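Local structure of Chains: A (Unidentified, 6ZM9) at residues Glu4-Gly9 with Ile75-Glu80; Leu19-Gly22 with Thr26-Ile29; Gln43-Asp48 with Glu80-Glu85; Arg55-Glu60 with Gly64-Glu69. The protein breaks down S-adenosyl methionine as a phage-encoded SAM lyase, probably releasing the 5'-methylthioadenosine found bound between subunits of its trimer. One frame throughout, in Å; residues are numbered along the deposited sequence.

Interaction 1 (Glu4-Gly9 with Ile75-Glu80); sequences ERLGGG and IIIDLE. With MTA (5'-deoxy-5'-methylthioadenosine), chain F.
L6 lays its isobutyl group over the turn at residues 78-80, where strand 66-77 of the antiparallel sheet ends beside the adenine pocket. The methyl CD2 does most of the touching: it sits 3.2 Å from the backbone D78 O, 3.9 Å from L79 CD2 and a little farther from I77 CG2. With CG anti to the backbone N (chi1 177°), the side chain reaches across to the turn and crosses that of L79 at about a right angle. Leucine suits both places, since branched apolar ends can mesh without direction. Polar contact between the segments runs through a water, which donates to G7 O and to D78 O and so ties the glycine-rich loop to the turn.

One layer out, L79 also packs on the ligand: its CD1 lies 3.5 Å from N6 of 5'-methylthioadenosine, which E69 and S71 of the second subunit also bind. The backbone of I77 meets the adenine edge with two bonds, N donating to N1 and O accepting from N6, a pattern consistent with selection of a 6-aminopurine. D78 sets the shape of the turn, as an aspartate readily does: OD1 makes an Asx turn, while OD2 takes L82 N. Earlier in the segment, E4 and R5 pair with a strand of the second subunit, extending the sheet across the interface. In the Asx turn, E80 N meets D78 OD1 at 3.0 Å from above the carboxylate plane, 56° out of it.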
loop_
_atom_site.group_PDB
_atom_site.type_symbol
_atom_site.label_atom_id
_atom_site.label_comp_id
_atom_site.label_asym_id
_atom_site.label_seq_id
_atom_site.Cartn_x
_atom_site.Cartn_y
_atom_site.Cartn_z
ATOM N N GLU A 4 -5.924 -2.296 -21.853
ATOM C CA GLU A 4 -5.291 -1.074 -22.357
ATOM C C GLU A 4 -4.103 -0.676 -21.498
ATOM O O GLU A 4 -4.230 -0.501 -20.280
ATOM C CB GLU A 4 -6.239 0.112 -22.570
ATOM C CG GLU A 4 -7.214 0.391 -21.483
ATOM C CD GLU A 4 -8.641 0.102 -21.922
ATOM O OE1 GLU A 4 -9.318 1.043 -22.397
ATOM O OE2 GLU A 4 -9.075 -1.068 -21.817
ATOM N N ARG A 5 -2.957 -0.526 -22.145
ATOM C CA ARG A 5 -1.718 -0.170 -21.463
ATOM C C ARG A 5 -1.686 1.326 -21.251
ATOM O O ARG A 5 -1.968 2.104 -22.171
ATOM C CB ARG A 5 -0.509 -0.557 -22.309
ATOM C CG ARG A 5 -0.046 -1.978 -22.109
ATOM C CD ARG A 5 1.194 -2.314 -22.945
ATOM N NE ARG A 5 1.654 -3.670 -22.642
ATOM C CZ ARG A 5 1.055 -4.789 -23.052
ATOM N NH1 ARG A 5 -0.033 -4.742 -23.817
ATOM N NH2 ARG A 5 1.553 -5.966 -22.691
ATOM N N LEU A 6 -1.314 1.771 -20.084
ATOM C CA LEU A 6 -1.438 3.158 -19.785
ATOM C C LEU A 6 -0.381 4.026 -20.362
ATOM O O LEU A 6 0.815 3.706 -20.292
ATOM C CB LEU A 6 -1.467 3.350 -18.266
ATOM C CG LEU A 6 -1.526 4.797 -17.769
ATOM C CD1 LEU A 6 -2.813 5.468 -18.224
ATOM C CD2 LEU A 6 -1.396 4.851 -16.254
ATOM N N GLY A 7 -0.793 5.217 -20.832
ATOM C CA GLY A 7 0.045 6.174 -21.477
ATOM C C GLY A 7 0.689 7.149 -20.526
ATOM O O GLY A 7 0.273 7.332 -19.380
ATOM N N GLY A 8 1.736 7.776 -21.033
ATOM C CA GLY A 8 2.465 8.774 -20.290
ATOM C C GLY A 8 3.721 8.232 -19.640
ATOM O O GLY A 8 4.205 7.129 -19.919
ATOM N N GLY A 9 4.254 9.059 -18.748
ATOM C CA GLY A 9 5.506 8.811 -18.080
ATOM C C GLY A 9 5.409 7.907 -16.885
ATOM O O GLY A 9 6.417 7.668 -16.214
ATOM N N ILE A 75 -3.476 7.113 -2.580
ATOM C CA ILE A 75 -2.707 6.525 -3.677
ATOM C C ILE A 75 -3.276 7.084 -4.974
ATOM O O ILE A 75 -4.463 6.893 -5.268
ATOM C CB ILE A 75 -2.782 4.990 -3.668
ATOM C CG1 ILE A 75 -2.281 4.443 -2.333
ATOM C CG2 ILE A 75 -2.004 4.411 -4.838
ATOM C CD1 ILE A 75 -2.581 2.965 -2.111
ATOM N N ILE A 76 -2.426 7.736 -5.773
ATOM C CA ILE A 76 -2.850 8.370 -7.018
ATOM C C ILE A 76 -2.007 7.806 -8.147
ATOM O O ILE A 76 -0.785 7.980 -8.155
ATOM C CB ILE A 76 -2.680 9.897 -6.967
ATOM C CG1 ILE A 76 -3.602 10.512 -5.921
ATOM C CG2 ILE A 76 -2.958 10.496 -8.348
ATOM C CD1 ILE A 76 -3.278 11.955 -5.598
ATOM N N ILE A 77 -2.650 7.147 -9.105
ATOM C CA ILE A 77 -2.010 6.759 -10.355
ATOM C C ILE A 77 -2.463 7.746 -11.427
ATOM O O ILE A 77 -3.665 7.963 -11.600
ATOM C CB ILE A 77 -2.376 5.312 -10.738
ATOM C CG1 ILE A 77 -1.953 4.340 -9.628
ATOM C CG2 ILE A 77 -1.755 4.977 -12.101
ATOM C CD1 ILE A 77 -2.480 2.971 -9.813
ATOM N N ASP A 78 -1.516 8.369 -12.134
ATOM C CA ASP A 78 -1.890 9.337 -13.162
ATOM C C ASP A 78 -2.445 8.579 -14.362
ATOM O O ASP A 78 -1.718 7.801 -14.984
ATOM C CB ASP A 78 -0.667 10.154 -13.588
ATOM C CG ASP A 78 -0.971 11.133 -14.711
ATOM O OD1 ASP A 78 -2.151 11.535 -14.831
ATOM O OD2 ASP A 78 -0.027 11.509 -15.465
ATOM N N LEU A 79 -3.723 8.796 -14.683
ATOM C CA LEU A 79 -4.347 8.211 -15.861
ATOM C C LEU A 79 -4.490 9.199 -17.016
ATOM O O LEU A 79 -5.050 8.831 -18.052
ATOM C CB LEU A 79 -5.744 7.648 -15.510
ATOM C CG LEU A 79 -5.798 6.629 -14.377
ATOM C CD1 LEU A 79 -7.171 6.035 -14.114
ATOM C CD2 LEU A 79 -4.851 5.476 -14.636
ATOM N N GLU A 80 -3.998 10.433 -16.867
ATOM C CA GLU A 80 -4.192 11.466 -17.873
ATOM C C GLU A 80 -2.930 11.825 -18.642
ATOM O O GLU A 80 -2.965 12.749 -19.465
ATOM C CB GLU A 80 -4.722 12.747 -17.223
ATOM C CG GLU A 80 -6.052 12.583 -16.548
ATOM C CD GLU A 80 -6.597 13.909 -16.077
ATOM O OE1 GLU A 80 -7.414 14.511 -16.798
ATOM O OE2 GLU A 80 -6.190 14.369 -14.999
HETATM C CS MTA F . -10.728 1.150 -11.478
HETATM S "S5'" MTA F . -12.054 1.604 -10.407
HETATM C "C5'" MTA F . -11.720 0.551 -8.984
HETATM C "C4'" MTA F . -10.856 1.166 -7.901
HETATM O "O4'" MTA F . -9.583 1.525 -8.464
HETATM C "C2'" MTA F . -10.079 3.023 -6.661
HETATM O "O2'" MTA F . -9.844 2.381 -5.418
HETATM C "C3'" MTA F . -11.371 2.448 -7.249
HETATM O "O3'" MTA F . -12.372 2.218 -6.273
HETATM C "C1'" MTA F . -9.036 2.594 -7.704
HETATM N N9 MTA F . -8.655 3.666 -8.611
HETATM C C8 MTA F . -9.278 4.079 -9.761
HETATM N N7 MTA F . -8.634 5.012 -10.421
HETATM C C5 MTA F . -7.503 5.237 -9.646
HETATM C C6 MTA F . -6.370 6.054 -9.830
HETATM N N6 MTA F . -6.170 6.835 -10.900
HETATM N N1 MTA F . -5.399 5.999 -8.884
HETATM C C2 MTA F . -5.561 5.178 -7.839
HETATM N N3 MTA F . -6.569 4.352 -7.574
HETATM C C4 MTA F . -7.517 4.424 -8.521
HETATM O O HOH W 1 -0.859 8.687 -17.416
#

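Interaction 2 (Leu19-Gly22 with Thr26-Ile29). With PRO (proline), chain E.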
loop_
_atom_site.group_PDB
_atom_site.type_symbol
_atom_site.label_atom_id
_atom_site.label_comp_id
_atom_site.label_asym_id
_atom_site.label_seq_id
_atom_site.Cartn_x
_atom_site.Cartn_y
_atom_site.Cartn_z
ATOM N N LEU A 19 -5.127 12.057 11.183
ATOM C CA LEU A 19 -6.492 12.422 11.544
ATOM C C LEU A 19 -6.603 12.903 12.980
ATOM O O LEU A 19 -7.700 13.296 13.409
ATOM C CB LEU A 19 -7.449 11.254 11.294
ATOM C CG LEU A 19 -7.476 10.786 9.831
ATOM C CD1 LEU A 19 -8.322 9.545 9.715
ATOM C CD2 LEU A 19 -7.970 11.859 8.888
ATOM N N ASN A 20 -5.507 12.891 13.732
ATOM C CA ASN A 20 -5.451 13.551 15.022
ATOM C C ASN A 20 -5.031 14.999 14.821
ATOM O O ASN A 20 -4.286 15.320 13.889
ATOM C CB ASN A 20 -4.349 12.947 15.896
ATOM C CG ASN A 20 -4.838 11.876 16.848
ATOM O OD1 ASN A 20 -5.777 11.133 16.562
ATOM N ND2 ASN A 20 -4.144 11.748 17.977
ATOM N N VAL A 21 -5.450 15.856 15.743
ATOM C CA VAL A 21 -4.853 17.174 15.939
ATOM C C VAL A 21 -4.136 17.085 17.279
ATOM O O VAL A 21 -4.782 16.968 18.329
ATOM C CB VAL A 21 -5.899 18.291 15.902
ATOM C CG1 VAL A 21 -5.216 19.612 16.170
ATOM C CG2 VAL A 21 -6.624 18.301 14.543
ATOM N N GLY A 22 -2.811 17.021 17.240
ATOM C CA GLY A 22 -2.068 16.715 18.454
ATOM C C GLY A 22 -2.471 15.351 18.982
ATOM O O GLY A 22 -2.475 14.359 18.246
ATOM N N THR A 26 -9.684 13.523 15.662
ATOM C CA THR A 26 -10.533 14.606 15.174
ATOM C C THR A 26 -11.270 14.292 13.876
ATOM O O THR A 26 -12.466 14.581 13.764
ATOM C CB THR A 26 -9.692 15.884 15.023
ATOM O OG1 THR A 26 -9.107 16.242 16.286
ATOM C CG2 THR A 26 -10.518 17.063 14.543
ATOM N N TYR A 27 -10.586 13.721 12.888
ATOM C CA TYR A 27 -11.134 13.578 11.550
ATOM C C TYR A 27 -11.278 12.114 11.173
ATOM O O TYR A 27 -10.830 11.217 11.896
ATOM C CB TYR A 27 -10.236 14.292 10.546
ATOM C CG TYR A 27 -10.064 15.767 10.833
ATOM C CD1 TYR A 27 -11.099 16.665 10.605
ATOM C CD2 TYR A 27 -8.859 16.255 11.306
ATOM C CE1 TYR A 27 -10.928 18.033 10.848
ATOM C CE2 TYR A 27 -8.682 17.597 11.548
ATOM C CZ TYR A 27 -9.710 18.489 11.324
ATOM O OH TYR A 27 -9.509 19.848 11.570
ATOM N N THR A 28 -11.928 11.890 10.023
ATOM C CA THR A 28 -12.179 10.565 9.490
ATOM C C THR A 28 -11.669 10.444 8.059
ATOM O O THR A 28 -11.473 11.437 7.360
ATOM C CB THR A 28 -13.677 10.239 9.408
ATOM O OG1 THR A 28 -14.292 11.116 8.449
ATOM C CG2 THR A 28 -14.359 10.378 10.740
ATOM N N ILE A 29 -11.510 9.195 7.614
ATOM C CA ILE A 29 -11.086 8.957 6.239
ATOM C C ILE A 29 -12.056 9.593 5.252
ATOM O O ILE A 29 -11.633 10.149 4.234
ATOM C CB ILE A 29 -10.844 7.457 5.964
ATOM C CG1 ILE A 29 -10.393 7.259 4.514
ATOM C CG2 ILE A 29 -12.064 6.583 6.266
ATOM C CD1 ILE A 29 -9.752 5.899 4.251
HETATM N N PRO E . -1.411 14.161 13.070
HETATM C CA PRO E . -1.027 14.858 14.298
HETATM C C PRO E . -0.876 16.359 14.122
HETATM O O PRO E . -1.070 17.125 15.076
HETATM C CB PRO E . 0.341 14.254 14.607
HETATM C CG PRO E . 0.825 13.746 13.233
HETATM C CD PRO E . -0.235 13.911 12.225
HETATM O OXT PRO E . -0.530 16.820 13.036
#
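L19 O accepts two backbone hydrogen bonds, from T26 N and Y27 N, both 3.0 Å long. The Y27 donor lies in the carbonyl plane, whereas that of T26 is tilted 17° from it. Through this one oxygen strand 11-21, near its end where it is broken, is tied to the loop before helix 29-43. Apolar contacts flank this pair: L19 CD2 rests 3.7 Å from Y27 CB, and V21 CG2 meets Y27 CE2. Y27 CG stands anti to the carbonyl carbon (chi1 -59°), which turns the ring toward V21. T26 OG1 is hydrogen-bonded to K24 O, T28 N to D31 OD2 and N20 N to E69 OE1; T28 OG1 caps helix 29-43.

G22 N donates to the bound proline O at 2.8 Å, and N20 O accepts from the proline N and Q104 NE2. Asparagine suits its place, ND2 donating locally to G22 O. Backbone groups, with the E69 carboxylate and E105 N, hold the ligand's amino and carboxylate ends; the methionine part of the substrate might bind likewise, though only proline is seen.

Interaction 3 (Gln43-Asp48 with Glu80-Glu85); sequences QGILPD and EGLSKE. With NA (sodium ion), chain D; MTA (5'-deoxy-5'-methylthioadenosine), chain F.
The carboxylate of E80 is met from above its plane, 54° out of it, by L46 N, which donates to OE2 at 3.2 Å. I45 CG1 closes on the same oxygen, and the side chain of L46 runs obliquely past the group, its CD1 3.9 Å from E80 CG. The contact joins the loop leaving helix 29-43 to the turn that leads into helix 84-101, the two helices packed on the sheet. Extended beyond CG, E80 reaches across to the other loop, a length that suits glutamate. I45 CD1 touches L82 CD1 at 3.6 Å, an apolar contact beside the hydrogen bond.

The helix end and the helix start use standard capping: G44 closes a Schellman motif, its positive phi easy for glycine, and S83 N-caps the next helix through OG. Farther along, L46 packs on T59 of the second subunit and D48 OD1 is hydrogen-bonded to that threonine's OG1. The sodium ion is bound by D48 OD2 and the ligand N7, each at 2.7 Å, and by a water at 2.8 Å.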
loop_
_atom_site.group_PDB
_atom_site.type_symbol
_atom_site.label_atom_id
_atom_site.label_comp_id
_atom_site.label_asym_id
_atom_site.label_seq_id
_atom_site.Cartn_x
_atom_site.Cartn_y
_atom_site.Cartn_z
ATOM N N GLN A 43 -8.503 21.904 -9.307
ATOM C CA GLN A 43 -7.322 21.839 -10.148
ATOM C C GLN A 43 -7.656 21.480 -11.587
ATOM O O GLN A 43 -6.775 21.579 -12.456
ATOM C CB GLN A 43 -6.364 20.796 -9.585
ATOM C CG GLN A 43 -5.807 21.128 -8.211
ATOM C CD GLN A 43 -4.855 20.056 -7.732
ATOM O OE1 GLN A 43 -5.021 18.884 -8.036
ATOM N NE2 GLN A 43 -3.848 20.451 -6.997
ATOM N N GLY A 44 -8.890 21.063 -11.855
ATOM C CA GLY A 44 -9.294 20.664 -13.180
ATOM C C GLY A 44 -8.850 19.281 -13.584
ATOM O O GLY A 44 -8.947 18.953 -14.768
ATOM N N ILE A 45 -8.372 18.449 -12.619
ATOM C CA ILE A 45 -7.792 17.121 -12.845
ATOM C C ILE A 45 -8.801 16.052 -12.466
ATOM O O ILE A 45 -9.692 16.277 -11.641
ATOM C CB ILE A 45 -6.486 17.019 -12.022
ATOM C CG1 ILE A 45 -5.609 15.822 -12.408
ATOM C CG2 ILE A 45 -6.770 16.862 -10.551
ATOM C CD1 ILE A 45 -4.183 15.865 -11.816
ATOM N N LEU A 46 -8.685 14.874 -13.083
ATOM C CA LEU A 46 -9.530 13.758 -12.673
ATOM C C LEU A 46 -9.234 13.416 -11.216
ATOM O O LEU A 46 -8.061 13.245 -10.854
ATOM C CB LEU A 46 -9.251 12.532 -13.535
ATOM C CG LEU A 46 -10.079 12.465 -14.812
ATOM C CD1 LEU A 46 -9.576 11.296 -15.624
ATOM C CD2 LEU A 46 -11.557 12.309 -14.530
ATOM N N PRO A 47 -10.249 13.303 -10.354
ATOM C CA PRO A 47 -9.966 13.086 -8.928
ATOM C C PRO A 47 -9.657 11.648 -8.554
ATOM O O PRO A 47 -9.267 11.404 -7.396
ATOM C CB PRO A 47 -11.252 13.548 -8.234
ATOM C CG PRO A 47 -12.297 13.478 -9.236
ATOM C CD PRO A 47 -11.669 13.610 -10.595
ATOM N N ASP A 48 -9.819 10.721 -9.499
ATOM C CA ASP A 48 -9.735 9.291 -9.247
ATOM C C ASP A 48 -8.504 8.935 -8.422
ATOM O O ASP A 48 -7.385 9.387 -8.701
ATOM C CB ASP A 48 -9.691 8.559 -10.601
ATOM C CG ASP A 48 -10.917 8.832 -11.482
ATOM O OD1 ASP A 48 -11.551 9.903 -11.356
ATOM O OD2 ASP A 48 -11.232 7.941 -12.312
ATOM N N GLU A 80 -3.998 10.433 -16.867
ATOM C CA GLU A 80 -4.192 11.466 -17.873
ATOM C C GLU A 80 -2.930 11.825 -18.642
ATOM O O GLU A 80 -2.965 12.749 -19.465
ATOM C CB GLU A 80 -4.722 12.747 -17.223
ATOM C CG GLU A 80 -6.052 12.583 -16.548
ATOM C CD GLU A 80 -6.597 13.909 -16.077
ATOM O OE1 GLU A 80 -7.414 14.511 -16.798
ATOM O OE2 GLU A 80 -6.190 14.369 -14.999
ATOM N N GLY A 81 -1.814 11.157 -18.371
ATOM C CA GLY A 81 -0.584 11.406 -19.093
ATOM C C GLY A 81 -0.055 12.813 -18.930
ATOM O O GLY A 81 0.295 13.471 -19.917
ATOM N N LEU A 82 0.017 13.287 -17.692
ATOM C CA LEU A 82 0.515 14.621 -17.428
ATOM C C LEU A 82 2.035 14.637 -17.521
ATOM O O LEU A 82 2.709 13.610 -17.403
ATOM C CB LEU A 82 0.109 15.079 -16.030
ATOM C CG LEU A 82 -1.391 15.089 -15.698
ATOM C CD1 LEU A 82 -1.585 15.633 -14.268
ATOM C CD2 LEU A 82 -2.179 15.875 -16.732
ATOM N N SER A 83 2.572 15.831 -17.728
ATOM C CA SER A 83 4.004 16.006 -17.647
ATOM C C SER A 83 4.465 15.843 -16.205
ATOM O O SER A 83 3.689 15.993 -15.253
ATOM C CB SER A 83 4.387 17.402 -18.137
ATOM O OG SER A 83 3.994 18.396 -17.192
ATOM N N LYS A 84 5.746 15.576 -16.026
ATOM C CA LYS A 84 6.361 15.426 -14.687
ATOM C C LYS A 84 6.098 16.689 -13.857
ATOM O O LYS A 84 5.688 16.555 -12.719
ATOM C CB LYS A 84 7.858 15.169 -14.830
ATOM C CG LYS A 84 8.604 14.941 -13.533
ATOM C CD LYS A 84 10.049 14.568 -13.754
ATOM C CE LYS A 84 10.535 13.521 -12.781
ATOM N NZ LYS A 84 12.002 13.569 -12.602
ATOM N N GLU A 85 6.320 17.878 -14.432
ATOM C CA GLU A 85 6.158 19.128 -13.692
ATOM C C GLU A 85 4.698 19.379 -13.338
ATOM O O GLU A 85 4.386 19.825 -12.228
ATOM C CB GLU A 85 6.732 20.280 -14.528
ATOM C CG GLU A 85 6.254 21.677 -14.128
ATOM C CD GLU A 85 6.865 22.784 -14.978
ATOM O OE1 GLU A 85 7.928 22.555 -15.594
ATOM O OE2 GLU A 85 6.276 23.887 -15.033
HETATM NA NA NA D . -9.609 5.854 -12.819
HETATM C CS MTA F . -10.728 1.150 -11.478
HETATM S "S5'" MTA F . -12.054 1.604 -10.407
HETATM C "C5'" MTA F . -11.720 0.551 -8.984
HETATM C "C4'" MTA F . -10.856 1.166 -7.901
HETATM O "O4'" MTA F . -9.583 1.525 -8.464
HETATM C "C2'" MTA F . -10.079 3.023 -6.661
HETATM O "O2'" MTA F . -9.844 2.381 -5.418
HETATM C "C3'" MTA F . -11.371 2.448 -7.249
HETATM O "O3'" MTA F . -12.372 2.218 -6.273
HETATM C "C1'" MTA F . -9.036 2.594 -7.704
HETATM N N9 MTA F . -8.655 3.666 -8.611
HETATM C C8 MTA F . -9.278 4.079 -9.761
HETATM N N7 MTA F . -8.634 5.012 -10.421
HETATM C C5 MTA F . -7.503 5.237 -9.646
HETATM C C6 MTA F . -6.370 6.054 -9.830
HETATM N N6 MTA F . -6.170 6.835 -10.900
HETATM N N1 MTA F . -5.399 5.999 -8.884
HETATM C C2 MTA F . -5.561 5.178 -7.839
HETATM N N3 MTA F . -6.569 4.352 -7.574
HETATM C C4 MTA F . -7.517 4.424 -8.521
HETATM O O HOH W 2 -9.871 5.144 -15.464
#

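Interaction 4 (Arg55-Glu60 with Gly64-Glu69); sequences RGVYTE and GQLVTE. With PRO (proline), chain E; MTA (5'-deoxy-5'-methylthioadenosine), chain B.
The guanidinium of R55 overlaps the E69 backbone with one face, NH1 3.3 Å from E69 C, while NH2 approaches T68 CG2 at 3.5 Å. Bends at chi2 and chi3 (-70° and -76°) fold the chain back over the strand. Its charge is met by E30 of the third subunit, and a water links NH2 to T68 O. Beyond it, V57 CG1 meets L66 CD1 at 3.6 Å, on the face shared with T59 and T68, where beta-branched residues suit a strand.

The two segments form the end of an antiparallel beta hairpin, with paired backbone bonds at G56-E69 and Y58-V67. G56 CA lies 3.3 Å from O3' of 5'-methylthioadenosine, so the absence of a side chain lets the ribose approach. S5' of this ligand and CG of the bound proline approach the Y58 ring obliquely from the same side, S5' nearest CD1 (3.5 Å) and CG nearest CD2 (3.1 Å); Y58 OH is hydrogen-bonded to E105. E69 OE1 accepts from the proline N and OE2 from O3', each at 2.6 Å.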
loop_
_atom_site.group_PDB
_atom_site.type_symbol
_atom_site.label_atom_id
_atom_site.label_comp_id
_atom_site.label_asym_id
_atom_site.label_seq_id
_atom_site.Cartn_x
_atom_site.Cartn_y
_atom_site.Cartn_z
ATOM N N ARG A 55 -3.411 2.878 10.840
ATOM C CA ARG A 55 -2.924 3.398 12.112
ATOM C C ARG A 55 -1.543 3.976 11.842
ATOM O O ARG A 55 -0.746 3.390 11.103
ATOM C CB ARG A 55 -2.867 2.328 13.193
ATOM C CG ARG A 55 -4.236 1.805 13.557
ATOM C CD ARG A 55 -5.082 2.824 14.315
ATOM N NE ARG A 55 -4.655 2.952 15.701
ATOM C CZ ARG A 55 -4.996 3.952 16.506
ATOM N NH1 ARG A 55 -5.751 4.951 16.076
ATOM N NH2 ARG A 55 -4.568 3.943 17.760
ATOM N N GLY A 56 -1.275 5.148 12.397
ATOM C CA GLY A 56 -0.014 5.818 12.169
ATOM C C GLY A 56 0.641 6.196 13.478
ATOM O O GLY A 56 -0.017 6.471 14.479
ATOM N N VAL A 57 1.971 6.233 13.440
ATOM C CA VAL A 57 2.798 6.650 14.564
ATOM C C VAL A 57 3.685 7.779 14.067
ATOM O O VAL A 57 4.343 7.643 13.025
ATOM C CB VAL A 57 3.641 5.475 15.087
ATOM C CG1 VAL A 57 4.607 5.910 16.160
ATOM C CG2 VAL A 57 2.731 4.366 15.596
ATOM N N TYR A 58 3.695 8.890 14.805
ATOM C CA TYR A 58 4.431 10.089 14.445
ATOM C C TYR A 58 5.022 10.745 15.681
ATOM O O TYR A 58 4.350 10.882 16.702
ATOM C CB TYR A 58 3.490 11.069 13.777
ATOM C CG TYR A 58 4.055 12.434 13.457
ATOM C CD1 TYR A 58 4.866 12.620 12.348
ATOM C CD2 TYR A 58 3.773 13.526 14.250
ATOM C CE1 TYR A 58 5.370 13.880 12.020
ATOM C CE2 TYR A 58 4.260 14.790 13.926
ATOM C CZ TYR A 58 5.076 14.953 12.817
ATOM O OH TYR A 58 5.575 16.199 12.478
ATOM N N THR A 59 6.272 11.189 15.571
ATOM C CA THR A 59 6.924 11.931 16.637
ATOM C C THR A 59 6.778 13.418 16.352
ATOM O O THR A 59 7.288 13.910 15.339
ATOM C CB THR A 59 8.400 11.560 16.741
ATOM O OG1 THR A 59 8.521 10.162 17.001
ATOM C CG2 THR A 59 9.057 12.342 17.883
ATOM N N GLU A 60 6.086 14.133 17.236
ATOM C CA GLU A 60 5.924 15.569 17.065
ATOM C C GLU A 60 7.280 16.257 17.134
ATOM O O GLU A 60 8.069 16.011 18.047
ATOM C CB GLU A 60 5.022 16.150 18.150
ATOM C CG GLU A 60 3.607 15.649 18.101
ATOM C CD GLU A 60 2.714 16.362 19.082
ATOM O OE1 GLU A 60 3.206 17.257 19.804
ATOM O OE2 GLU A 60 1.515 16.034 19.121
ATOM N N GLY A 64 8.557 16.368 20.849
ATOM C CA GLY A 64 9.046 15.006 20.903
ATOM C C GLY A 64 8.014 13.998 21.343
ATOM O O GLY A 64 8.346 12.822 21.513
ATOM N N GLN A 65 6.767 14.420 21.534
ATOM C CA GLN A 65 5.719 13.494 21.934
ATOM C C GLN A 65 5.391 12.521 20.808
ATOM O O GLN A 65 5.250 12.912 19.647
ATOM C CB GLN A 65 4.476 14.318 22.291
ATOM C CG GLN A 65 3.281 13.511 22.804
ATOM C CD GLN A 65 2.034 14.368 23.050
ATOM O OE1 GLN A 65 2.129 15.588 23.211
ATOM N NE2 GLN A 65 0.864 13.728 23.087
ATOM N N LEU A 66 5.233 11.249 21.159
ATOM C CA LEU A 66 4.866 10.224 20.189
ATOM C C LEU A 66 3.350 10.108 20.146
ATOM O O LEU A 66 2.711 9.847 21.169
ATOM C CB LEU A 66 5.473 8.892 20.617
ATOM C CG LEU A 66 5.412 7.788 19.564
ATOM C CD1 LEU A 66 6.265 8.181 18.383
ATOM C CD2 LEU A 66 5.883 6.473 20.142
ATOM N N VAL A 67 2.776 10.270 18.957
ATOM C CA VAL A 67 1.340 10.159 18.746
ATOM C C VAL A 67 1.037 8.901 17.947
ATOM O O VAL A 67 1.703 8.613 16.949
ATOM C CB VAL A 67 0.845 11.405 17.984
ATOM C CG1 VAL A 67 -0.642 11.294 17.662
ATOM C CG2 VAL A 67 1.131 12.664 18.771
ATOM N N THR A 68 0.010 8.165 18.379
ATOM C CA THR A 68 -0.597 7.080 17.620
ATOM C C THR A 68 -2.002 7.533 17.222
ATOM O O THR A 68 -2.800 7.932 18.082
ATOM C CB THR A 68 -0.630 5.788 18.440
ATOM O OG1 THR A 68 0.695 5.435 18.870
ATOM C CG2 THR A 68 -1.145 4.633 17.608
ATOM N N GLU A 69 -2.310 7.455 15.928
ATOM C CA GLU A 69 -3.525 8.052 15.402
ATOM C C GLU A 69 -4.076 7.181 14.280
ATOM O O GLU A 69 -3.407 6.287 13.763
ATOM C CB GLU A 69 -3.246 9.462 14.837
ATOM C CG GLU A 69 -2.198 9.464 13.713
ATOM C CD GLU A 69 -1.914 10.844 13.122
ATOM O OE1 GLU A 69 -2.575 11.839 13.496
ATOM O OE2 GLU A 69 -1.013 10.927 12.261
HETATM N N PRO E . -1.411 14.161 13.070
HETATM C CA PRO E . -1.027 14.858 14.298
HETATM C C PRO E . -0.876 16.359 14.122
HETATM O O PRO E . -1.070 17.125 15.076
HETATM C CB PRO E . 0.341 14.254 14.607
HETATM C CG PRO E . 0.825 13.746 13.233
HETATM C CD PRO E . -0.235 13.911 12.225
HETATM O OXT PRO E . -0.530 16.820 13.036
HETATM C CS MTA B . 3.246 12.701 8.735
HETATM S "S5'" MTA B . 2.247 12.210 10.102
HETATM C "C5'" MTA B . 0.830 11.494 9.251
HETATM C "C4'" MTA B . 0.908 10.003 8.986
HETATM O "O4'" MTA B . 2.064 9.731 8.177
HETATM C "C2'" MTA B . 1.620 7.821 9.555
HETATM O "O2'" MTA B . 0.530 7.085 9.026
HETATM C "C3'" MTA B . 1.057 9.090 10.202
HETATM O "O3'" MTA B . -0.161 8.870 10.892
HETATM C "C1'" MTA B . 2.489 8.398 8.427
HETATM N N9 MTA B . 3.909 8.411 8.745
HETATM C C8 MTA B . 4.622 9.351 9.445
HETATM N N7 MTA B . 5.916 9.134 9.479
HETATM C C5 MTA B . 6.068 7.959 8.753
HETATM C C6 MTA B . 7.204 7.230 8.348
HETATM N N6 MTA B . 8.466 7.586 8.625
HETATM N N1 MTA B . 7.000 6.127 7.584
HETATM C C2 MTA B . 5.747 5.794 7.252
HETATM N N3 MTA B . 4.609 6.413 7.555
HETATM C C4 MTA B . 4.835 7.499 8.312
HETATM O O HOH W 3 -4.615 6.075 19.626
#

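In the fold
From the N terminus, interaction 1 closes the longest loop, bringing the segment after strand 2-5 to the end of strand 66-77. Interaction 2 is nested inside it, a short closure between strand 11-21 and the start of helix 29-43. Interaction 3 follows interaction 2 and crosses interaction 1, sharing E80; it links the exit of helix 29-43 to the entry of helix 84-101. Interaction 4, the hairpin of strands 49-59 and 66-77, nests inside both 1 and 3. Interactions 1 and 3 lie together at one end of the chain, their centres about 9 Å apart, and 2 and 4 at the other, joined by a probable hydrogen bond, N20 N to E69 OE1, and by the bound proline.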